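Long-range contacts in ribulose bisphosphate carboxylase (Pyrococcus horikoshii, PDB 2D69), which probably catalyses the carboxylation of ribulose 1,5-bisphosphate to two molecules of 3-phosphoglycerate, as part of an archaeal AMP degradation pathway: residues E9-F14 with A43-S48; S68-F73 with A84-P89. All coordinates share one frame; numbering follows the deposited sequence.

Contact 1: residues E9-F14 with A43-S48; sequences EWYLDF and AGRIAS
Y11 and G44 bring the two backbones together: a short 3-10 turn, 11-14, lies against the helical segment 43-48, with Y11 O 3.3 Å from G44 CA in a CA-H...O contact. G44 has no side chain, and its bare CA lets the Y11 carbonyl come this close. The same carbonyl accepts the turn's own bond from F14 N.

Y11 and R45 form the outer half of the contact. R45 CG sits over the centre of the Y11 ring, 3.5 Å from the centroid and 11° off the normal, as a CH-pi contact. Farther out the guanidinium lays one face over the ring's CE1 atom, with R45 CZ 3.3 Å from Y11 CE1. The two planes are 33° apart. The charged end of R45 is shared with E41, one helical turn back, through a salt bridge from NH2.

F14 fills the inner half. Its CB meets A47 CB at 3.7 Å. S48 CA makes a CH-pi contact over one face of the F14 ring, 3.8 Å from the centroid and offset toward the rim. S48 CB also comes to the edge of the Y11 ring, between the two aromatics.

The contact packs the turn after strand 7-9 against a helix of the N-terminal domain, away from the predicted active-site residues. Between 9-14 and 43-48 it rests on CH-pi, van der Waals and CA-H...O contacts, with no conventional hydrogen bond.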
# COMPACT_ATOMS: atom_id res chain seq x y z
N GLU A 9 -20.51 -31.83 38.28
CA GLU A 9 -21.59 -31.16 37.60
C GLU A 9 -22.29 -32.25 36.81
O GLU A 9 -21.62 -33.12 36.24
CB GLU A 9 -21.04 -30.06 36.70
CG GLU A 9 -22.10 -29.27 35.97
CD GLU A 9 -22.92 -28.40 36.90
OE1 GLU A 9 -23.76 -28.96 37.63
OE2 GLU A 9 -22.71 -27.16 36.90
N TRP A 10 -23.61 -32.26 36.84
CA TRP A 10 -24.39 -33.34 36.25
C TRP A 10 -25.58 -32.79 35.47
O TRP A 10 -25.97 -31.64 35.66
CB TRP A 10 -24.83 -34.34 37.32
CG TRP A 10 -25.84 -33.79 38.30
CD1 TRP A 10 -27.17 -34.09 38.36
CD2 TRP A 10 -25.61 -32.84 39.36
NE1 TRP A 10 -27.79 -33.39 39.38
CE2 TRP A 10 -26.85 -32.62 40.02
CE3 TRP A 10 -24.47 -32.16 39.84
CZ2 TRP A 10 -27.00 -31.74 41.11
CZ3 TRP A 10 -24.62 -31.28 40.92
CH2 TRP A 10 -25.88 -31.09 41.54
N TYR A 11 -26.16 -33.60 34.59
CA TYR A 11 -27.15 -33.12 33.62
C TYR A 11 -28.38 -32.47 34.28
O TYR A 11 -28.83 -31.42 33.87
CB TYR A 11 -27.56 -34.24 32.64
CG TYR A 11 -26.40 -34.83 31.88
CD1 TYR A 11 -26.11 -36.19 31.97
CD2 TYR A 11 -25.55 -34.03 31.11
CE1 TYR A 11 -25.02 -36.76 31.27
CE2 TYR A 11 -24.46 -34.59 30.41
CZ TYR A 11 -24.20 -35.95 30.51
OH TYR A 11 -23.13 -36.54 29.85
N LEU A 12 -28.87 -33.05 35.36
CA LEU A 12 -30.11 -32.58 35.98
C LEU A 12 -29.89 -31.24 36.69
O LEU A 12 -30.85 -30.50 36.97
CB LEU A 12 -30.65 -33.63 36.96
CG LEU A 12 -31.13 -35.00 36.46
CD1 LEU A 12 -31.57 -35.91 37.62
CD2 LEU A 12 -32.27 -34.86 35.49
N ASP A 13 -28.63 -30.88 36.94
CA ASP A 13 -28.35 -29.60 37.56
C ASP A 13 -28.63 -28.44 36.62
O ASP A 13 -28.80 -27.30 37.04
CB ASP A 13 -26.91 -29.52 38.01
CG ASP A 13 -26.70 -28.39 39.01
OD1 ASP A 13 -25.63 -27.76 38.96
OD2 ASP A 13 -27.56 -28.07 39.88
N PHE A 14 -28.70 -28.76 35.33
CA PHE A 14 -29.07 -27.79 34.31
C PHE A 14 -30.60 -27.61 34.14
O PHE A 14 -31.04 -26.76 33.36
CB PHE A 14 -28.43 -28.21 33.00
CG PHE A 14 -26.94 -28.09 33.01
CD1 PHE A 14 -26.32 -26.99 32.46
CD2 PHE A 14 -26.15 -29.09 33.50
CE1 PHE A 14 -24.96 -26.91 32.42
CE2 PHE A 14 -24.80 -28.98 33.50
CZ PHE A 14 -24.20 -27.89 32.98
N ALA A 43 -33.11 -33.28 28.48
CA ALA A 43 -33.14 -31.82 28.39
C ALA A 43 -31.85 -31.20 29.02
O ALA A 43 -31.24 -30.30 28.45
CB ALA A 43 -34.40 -31.31 29.05
N GLY A 44 -31.46 -31.74 30.17
CA GLY A 44 -30.23 -31.38 30.85
C GLY A 44 -29.02 -31.56 29.95
O GLY A 44 -28.20 -30.66 29.86
N ARG A 45 -28.93 -32.69 29.25
CA ARG A 45 -27.87 -32.96 28.31
C ARG A 45 -27.80 -31.88 27.22
O ARG A 45 -26.70 -31.43 26.83
CB ARG A 45 -28.09 -34.32 27.67
CG ARG A 45 -27.70 -35.45 28.63
CD ARG A 45 -28.04 -36.82 28.09
NE ARG A 45 -27.79 -37.91 29.07
CZ ARG A 45 -26.66 -38.62 29.14
NH1 ARG A 45 -25.64 -38.39 28.32
NH2 ARG A 45 -26.53 -39.58 30.07
N ILE A 46 -28.95 -31.44 26.74
CA ILE A 46 -28.95 -30.35 25.75
C ILE A 46 -28.34 -29.07 26.35
O ILE A 46 -27.50 -28.40 25.71
CB ILE A 46 -30.35 -30.09 25.19
CG1 ILE A 46 -30.87 -31.37 24.54
CG2 ILE A 46 -30.26 -28.98 24.10
CD1 ILE A 46 -32.41 -31.41 24.36
N ALA A 47 -28.78 -28.72 27.56
CA ALA A 47 -28.39 -27.44 28.21
C ALA A 47 -26.89 -27.44 28.52
O ALA A 47 -26.13 -26.46 28.34
CB ALA A 47 -29.24 -27.24 29.47
N SER A 48 -26.47 -28.61 28.97
CA SER A 48 -25.09 -28.88 29.32
C SER A 48 -24.11 -28.76 28.14
O SER A 48 -23.11 -28.03 28.19
CB SER A 48 -25.04 -30.32 29.83
OG SER A 48 -23.74 -30.56 30.19

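Contact 2: residues S68-F73 with A84-P89; sequences SMAKVF and AKIAYP
F73 CG stands between the backbone N and the carbonyl carbon (chi1 73°), and from there the ring reaches K85 and A87 of the partner strand. V72 CG1 is anti to the backbone N (chi1 -178°), leaving CG2 beside that N, where it meets I86 CG1 at 4.0 Å.

The strands run antiparallel. K71 and A87 are a hydrogen-bonded pair: K71 N gives to A87 O and A87 N to K71 O, both at 2.9 Å. The second bond is nearly straight at the hydrogen (172°). F73 N adds a longer bond to K85 O, 3.2 Å. V72 and I86 form the non-hydrogen-bonded pair between.

F73 CZ touches K85 CB at 3.6 Å, and A87 N lies at the ring's edge. The K85 chain runs on extended, and its amino end makes a cation-pi contact with Y74. Beyond the paired residues A70 CB makes a CH-pi contact over one face of the Y88 ring, 3.5 Å from Y88 CE1, and also meets I86 CG2. P89 CD closes on M69 O at 3.5 Å.

The two strands, 71-78 and 81-88, form a beta hairpin of the N-terminal domain. Strand 26-34 pairs with the far side of 81-88. V72 packs against A43 and A47 of helix 39-49, and I86 against I46 and A47, while Y88 OH is hydrogen-bonded to S50 just past that helix.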
# COMPACT_ATOMS: atom_id res chain seq x y z
N SER A 68 -21.91 -19.23 33.48
CA SER A 68 -22.04 -19.54 32.08
C SER A 68 -23.01 -20.72 31.84
O SER A 68 -23.09 -21.18 30.74
CB SER A 68 -20.67 -19.82 31.45
OG SER A 68 -19.72 -18.74 31.61
N MET A 69 -23.72 -21.20 32.86
CA MET A 69 -24.60 -22.38 32.72
C MET A 69 -25.90 -22.06 32.07
O MET A 69 -26.56 -21.12 32.48
CB MET A 69 -25.01 -22.89 34.08
CG MET A 69 -23.97 -23.63 34.83
SD MET A 69 -24.75 -24.19 36.40
CE MET A 69 -25.53 -25.74 35.94
N ALA A 70 -26.32 -22.89 31.11
CA ALA A 70 -27.64 -22.76 30.52
C ALA A 70 -28.63 -23.45 31.48
O ALA A 70 -28.23 -24.26 32.31
CB ALA A 70 -27.69 -23.38 29.15
N LYS A 71 -29.89 -23.04 31.44
CA LYS A 71 -30.90 -23.61 32.33
C LYS A 71 -32.16 -24.00 31.58
O LYS A 71 -32.73 -23.16 30.88
CB LYS A 71 -31.25 -22.62 33.44
CG LYS A 71 -30.26 -22.63 34.63
CD LYS A 71 -30.59 -23.68 35.73
CE LYS A 71 -29.40 -23.90 36.73
NZ LYS A 71 -28.04 -23.88 36.01
N VAL A 72 -32.60 -25.24 31.73
CA VAL A 72 -33.88 -25.67 31.18
C VAL A 72 -34.97 -25.15 32.09
O VAL A 72 -35.02 -25.54 33.25
CB VAL A 72 -34.02 -27.21 31.10
CG1 VAL A 72 -35.37 -27.58 30.46
CG2 VAL A 72 -32.86 -27.84 30.34
N PHE A 73 -35.83 -24.27 31.58
CA PHE A 73 -36.87 -23.65 32.39
C PHE A 73 -38.31 -24.03 32.01
O PHE A 73 -39.27 -23.74 32.77
CB PHE A 73 -36.67 -22.14 32.39
CG PHE A 73 -37.03 -21.46 31.10
CD1 PHE A 73 -38.33 -21.01 30.87
CD2 PHE A 73 -36.05 -21.24 30.11
CE1 PHE A 73 -38.68 -20.37 29.69
CE2 PHE A 73 -36.38 -20.58 28.91
CZ PHE A 73 -37.69 -20.14 28.70
N ALA A 84 -38.38 -28.48 25.03
CA ALA A 84 -37.69 -27.72 26.07
C ALA A 84 -37.37 -26.32 25.59
O ALA A 84 -37.06 -26.13 24.43
CB ALA A 84 -36.42 -28.41 26.47
N LYS A 85 -37.48 -25.34 26.49
CA LYS A 85 -36.95 -24.02 26.26
C LYS A 85 -35.82 -23.87 27.23
O LYS A 85 -35.94 -24.23 28.41
CB LYS A 85 -38.00 -22.95 26.48
CG LYS A 85 -39.31 -23.19 25.78
CD LYS A 85 -40.23 -21.99 25.92
CE LYS A 85 -41.66 -22.28 25.43
NZ LYS A 85 -42.66 -21.27 25.89
N ILE A 86 -34.72 -23.34 26.75
CA ILE A 86 -33.49 -23.26 27.53
C ILE A 86 -32.98 -21.83 27.47
O ILE A 86 -33.06 -21.17 26.43
CB ILE A 86 -32.43 -24.24 26.99
CG1 ILE A 86 -32.98 -25.69 26.98
CG2 ILE A 86 -31.17 -24.15 27.86
CD1 ILE A 86 -32.00 -26.77 26.36
N ALA A 87 -32.52 -21.36 28.62
CA ALA A 87 -32.03 -20.00 28.78
C ALA A 87 -30.52 -19.96 28.93
O ALA A 87 -29.96 -20.73 29.69
CB ALA A 87 -32.68 -19.35 29.99
N TYR A 88 -29.91 -19.01 28.22
CA TYR A 88 -28.47 -18.84 28.05
C TYR A 88 -28.03 -17.44 28.42
O TYR A 88 -28.46 -16.47 27.80
CB TYR A 88 -28.06 -19.08 26.58
CG TYR A 88 -28.33 -20.51 26.11
CD1 TYR A 88 -27.33 -21.45 26.10
CD2 TYR A 88 -29.60 -20.90 25.70
CE1 TYR A 88 -27.57 -22.74 25.68
CE2 TYR A 88 -29.86 -22.15 25.24
CZ TYR A 88 -28.84 -23.09 25.25
OH TYR A 88 -29.14 -24.35 24.85
N PRO A 89 -27.14 -17.32 29.41
CA PRO A 89 -26.50 -16.05 29.70
C PRO A 89 -25.52 -15.64 28.62
O PRO A 89 -24.87 -16.50 27.97
CB PRO A 89 -25.79 -16.32 31.04
CG PRO A 89 -25.47 -17.72 30.98
CD PRO A 89 -26.62 -18.41 30.26

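How the contacts relate
From the N terminus, the chain leaves strand 7-9, makes the turn 11-14, runs through strand 26-34 and enters helix 39-49, where contact 1 closes its loop. Contact 2 opens later and closes the much shorter loop of the hairpin 71-78 and 81-88. The two loops follow in series and neither encloses the other. They still meet in space, with centres about 9 Å apart. F14 O lies 2.7 Å from V72 N, a probable hydrogen bond from turn to hairpin strand, and M69 packs on E9 and D13. Helix 39-49 lies against both the turn and the hairpin. Turn, helix and sheet of the N-terminal domain are thus joined.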